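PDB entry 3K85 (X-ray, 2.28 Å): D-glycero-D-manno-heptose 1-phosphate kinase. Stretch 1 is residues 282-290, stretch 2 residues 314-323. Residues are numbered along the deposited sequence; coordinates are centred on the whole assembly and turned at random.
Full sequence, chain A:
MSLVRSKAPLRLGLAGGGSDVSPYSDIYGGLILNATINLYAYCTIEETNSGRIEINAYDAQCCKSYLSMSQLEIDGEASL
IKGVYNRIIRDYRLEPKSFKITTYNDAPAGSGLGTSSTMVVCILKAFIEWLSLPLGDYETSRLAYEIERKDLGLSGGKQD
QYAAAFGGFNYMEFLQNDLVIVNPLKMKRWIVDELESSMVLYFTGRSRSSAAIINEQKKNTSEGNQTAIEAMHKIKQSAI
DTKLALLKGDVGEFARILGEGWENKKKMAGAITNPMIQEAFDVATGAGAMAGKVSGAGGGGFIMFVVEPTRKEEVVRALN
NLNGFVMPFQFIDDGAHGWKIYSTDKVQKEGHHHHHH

Stretch 1 282-290: DVATGAGAM
Stretch 2 (314-323) EVVRALNNLN

A loop can pack against a helix chiefly through apolar contacts, with no hydrogen bond between them, and D-glycero-D-manno-heptose 1-phosphate kinase offers a compact example. From Glu314 the chain continues a helix that begins earlier, with phi/psi near -60/-45 through Leu319 and bonds such as Ala318 N to Glu314 O (2.9 Å) and Leu319 N to Val315 O (3.1 Å); Asn320 is at -63/-19. Further along, Leu322 N donates to Leu319 O (2.7 Å), and Leu322 itself is extended (-93/-174). In the other stretch, Val283 to Gly286 have helical phi/psi without a regular bond ladder; Ala287 N donates to Ala284 O (3.0 Å). The chain then opens through Ala287 (-79/103), Gly288 (-43/144) and Ala289 (-159/-153). The two run in opposite directions: Ala284 CA lies 6.4 Å from Leu319 CA, and Ala289 CA lies 6.8 Å from Val315 CA.

No hydrogen bond crosses this interface, which buries 283 Å² in total; the contacts are chiefly apolar. At one end, Leu322 (chi1 -92°, between wells; chi2 p) points toward the loop and places CD2 3.7 Å from both Val283 CG1 and Ala284 CA. Val283, in the p rotamer, also points toward its partner. Leu319 (m, t) leaves its backbone sideways, yet its end comes nearer: CD2 lies 3.5 Å from Ala284 O, 4.1 Å from Ala284 CB and 4.2 Å from Ala287 CB. That methyl thus packs against both alanines, while the carbonyl it touches is already engaged by Ala287 N. Ala287 CB and Ala318 CB, each directed across the gap, meet at 4.4 Å, a methyl-to-methyl contact. At the other end, Val315 (t) sets CG2 3.7 Å from Gly288 O and 4.3 Å from Ala289 CB, so this branch covers backbone as well as side chain.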

# COMPACT_ATOMS: atom_id res chain seq x y z
N ASP A 282 -21.04 -28.72 -8.43
CA ASP A 282 -19.65 -28.53 -8.82
C ASP A 282 -19.53 -28.73 -10.32
O ASP A 282 -18.45 -29.02 -10.84
CB ASP A 282 -18.75 -29.53 -8.09
CG ASP A 282 -18.74 -30.90 -8.75
OD1 ASP A 282 -19.83 -31.51 -8.91
OD2 ASP A 282 -17.64 -31.38 -9.12
N VAL A 283 -20.66 -28.60 -11.02
CA VAL A 283 -20.67 -28.75 -12.47
C VAL A 283 -19.68 -27.72 -13.02
O VAL A 283 -18.96 -27.97 -13.99
CB VAL A 283 -22.10 -28.49 -13.07
CG1 VAL A 283 -22.50 -27.03 -12.91
CG2 VAL A 283 -22.15 -28.89 -14.53
N ALA A 284 -19.63 -26.57 -12.35
CA ALA A 284 -18.76 -25.47 -12.73
C ALA A 284 -17.28 -25.85 -12.73
O ALA A 284 -16.61 -25.75 -13.76
CB ALA A 284 -18.99 -24.28 -11.80
N THR A 285 -16.76 -26.29 -11.59
CA THR A 285 -15.35 -26.67 -11.50
C THR A 285 -15.03 -27.78 -12.51
O THR A 285 -13.86 -28.02 -12.82
CB THR A 285 -14.96 -27.12 -10.06
OG1 THR A 285 -15.21 -26.05 -9.14
CG2 THR A 285 -13.48 -27.50 -9.99
N GLY A 286 -16.07 -28.44 -13.02
CA GLY A 286 -15.88 -29.50 -14.00
C GLY A 286 -15.12 -28.99 -15.21
O GLY A 286 -14.32 -29.72 -15.80
N ALA A 287 -15.38 -27.74 -15.60
CA ALA A 287 -14.70 -27.12 -16.73
C ALA A 287 -13.29 -26.67 -16.29
O ALA A 287 -13.14 -25.65 -15.61
CB ALA A 287 -15.50 -25.93 -17.22
N GLY A 288 -12.28 -27.43 -16.70
CA GLY A 288 -10.91 -27.14 -16.34
C GLY A 288 -10.42 -25.69 -16.42
O GLY A 288 -10.80 -24.92 -17.31
N ALA A 289 -9.56 -25.35 -15.47
CA ALA A 289 -8.93 -24.03 -15.35
C ALA A 289 -7.71 -24.34 -14.49
O ALA A 289 -7.22 -25.47 -14.51
CB ALA A 289 -9.85 -23.05 -14.64
N MSE A 290 -7.21 -23.37 -13.73
CA MSE A 290 -6.05 -23.66 -12.89
C MSE A 290 -6.44 -23.94 -11.45
O MSE A 290 -5.78 -24.71 -10.76
CB MSE A 290 -5.06 -22.50 -12.91
CG MSE A 290 -4.23 -22.42 -14.17
SE MSE A 290 -2.73 -21.26 -13.86
CE MSE A 290 -3.59 -19.56 -14.17
N GLU A 314 -12.11 -19.28 -23.28
CA GLU A 314 -12.63 -20.64 -23.37
C GLU A 314 -13.40 -20.91 -22.08
O GLU A 314 -14.60 -21.19 -22.11
CB GLU A 314 -11.48 -21.63 -23.53
CG GLU A 314 -11.63 -22.60 -24.70
CD GLU A 314 -11.97 -21.90 -26.02
OE1 GLU A 314 -13.15 -21.58 -26.25
OE2 GLU A 314 -11.04 -21.68 -26.82
N VAL A 315 -12.71 -20.80 -20.95
CA VAL A 315 -13.33 -21.02 -19.65
C VAL A 315 -14.65 -20.25 -19.56
O VAL A 315 -15.69 -20.82 -19.22
CB VAL A 315 -12.39 -20.56 -18.51
CG1 VAL A 315 -13.12 -20.60 -17.17
CG2 VAL A 315 -11.15 -21.45 -18.46
N VAL A 316 -14.61 -18.96 -19.87
CA VAL A 316 -15.80 -18.14 -19.80
C VAL A 316 -16.91 -18.64 -20.70
O VAL A 316 -18.08 -18.63 -20.31
CB VAL A 316 -15.50 -16.66 -20.14
CG1 VAL A 316 -16.79 -15.91 -20.45
CG2 VAL A 316 -14.80 -16.00 -18.97
N ARG A 317 -16.57 -19.08 -21.91
CA ARG A 317 -17.59 -19.56 -22.84
C ARG A 317 -18.26 -20.85 -22.36
O ARG A 317 -19.48 -20.99 -22.46
CB ARG A 317 -16.99 -19.78 -24.23
CG ARG A 317 -16.95 -18.53 -25.07
CD ARG A 317 -16.30 -18.78 -26.42
NE ARG A 317 -16.48 -17.66 -27.33
CZ ARG A 317 -16.03 -17.64 -28.58
NH1 ARG A 317 -15.38 -18.69 -29.07
NH2 ARG A 317 -16.24 -16.58 -29.35
N ALA A 318 -17.46 -21.77 -21.85
CA ALA A 318 -17.96 -23.04 -21.36
C ALA A 318 -18.91 -22.84 -20.19
O ALA A 318 -20.03 -23.35 -20.21
CB ALA A 318 -16.80 -23.93 -20.95
N LEU A 319 -18.46 -22.10 -19.18
CA LEU A 319 -19.28 -21.85 -18.00
C LEU A 319 -20.61 -21.16 -18.33
O LEU A 319 -21.65 -21.53 -17.79
CB LEU A 319 -18.52 -21.02 -16.96
CG LEU A 319 -17.33 -21.67 -16.24
CD1 LEU A 319 -16.70 -20.68 -15.27
CD2 LEU A 319 -17.79 -22.92 -15.49
N ASN A 320 -20.58 -20.16 -19.21
CA ASN A 320 -21.81 -19.46 -19.58
C ASN A 320 -22.79 -20.41 -20.25
O ASN A 320 -23.99 -20.13 -20.33
CB ASN A 320 -21.52 -18.27 -20.51
CG ASN A 320 -20.99 -17.06 -19.76
OD1 ASN A 320 -19.88 -17.06 -19.26
ND2 ASN A 320 -21.81 -16.01 -19.69
N ASN A 321 -22.28 -21.54 -20.73
CA ASN A 321 -23.12 -22.54 -21.36
C ASN A 321 -23.77 -23.40 -20.29
O ASN A 321 -24.49 -24.35 -20.59
CB ASN A 321 -22.31 -23.43 -22.31
CG ASN A 321 -22.28 -22.90 -23.73
OD1 ASN A 321 -23.30 -22.45 -24.26
ND2 ASN A 321 -21.11 -22.96 -24.37
N LEU A 322 -23.50 -23.06 -19.03
CA LEU A 322 -24.08 -23.77 -17.91
C LEU A 322 -25.36 -23.04 -17.50
O LEU A 322 -25.79 -22.10 -18.18
CB LEU A 322 -23.11 -23.82 -16.73
CG LEU A 322 -22.19 -25.05 -16.65
CD1 LEU A 322 -21.49 -25.28 -17.98
CD2 LEU A 322 -21.17 -24.84 -15.53
N ASN A 323 -25.96 -23.48 -16.40
CA ASN A 323 -27.20 -22.89 -15.93
C ASN A 323 -27.02 -21.53 -15.26
O ASN A 323 -27.99 -20.86 -14.93
CB ASN A 323 -27.90 -23.87 -14.99
CG ASN A 323 -29.31 -23.43 -14.65
OD1 ASN A 323 -30.07 -23.00 -15.52
ND2 ASN A 323 -29.67 -23.53 -13.37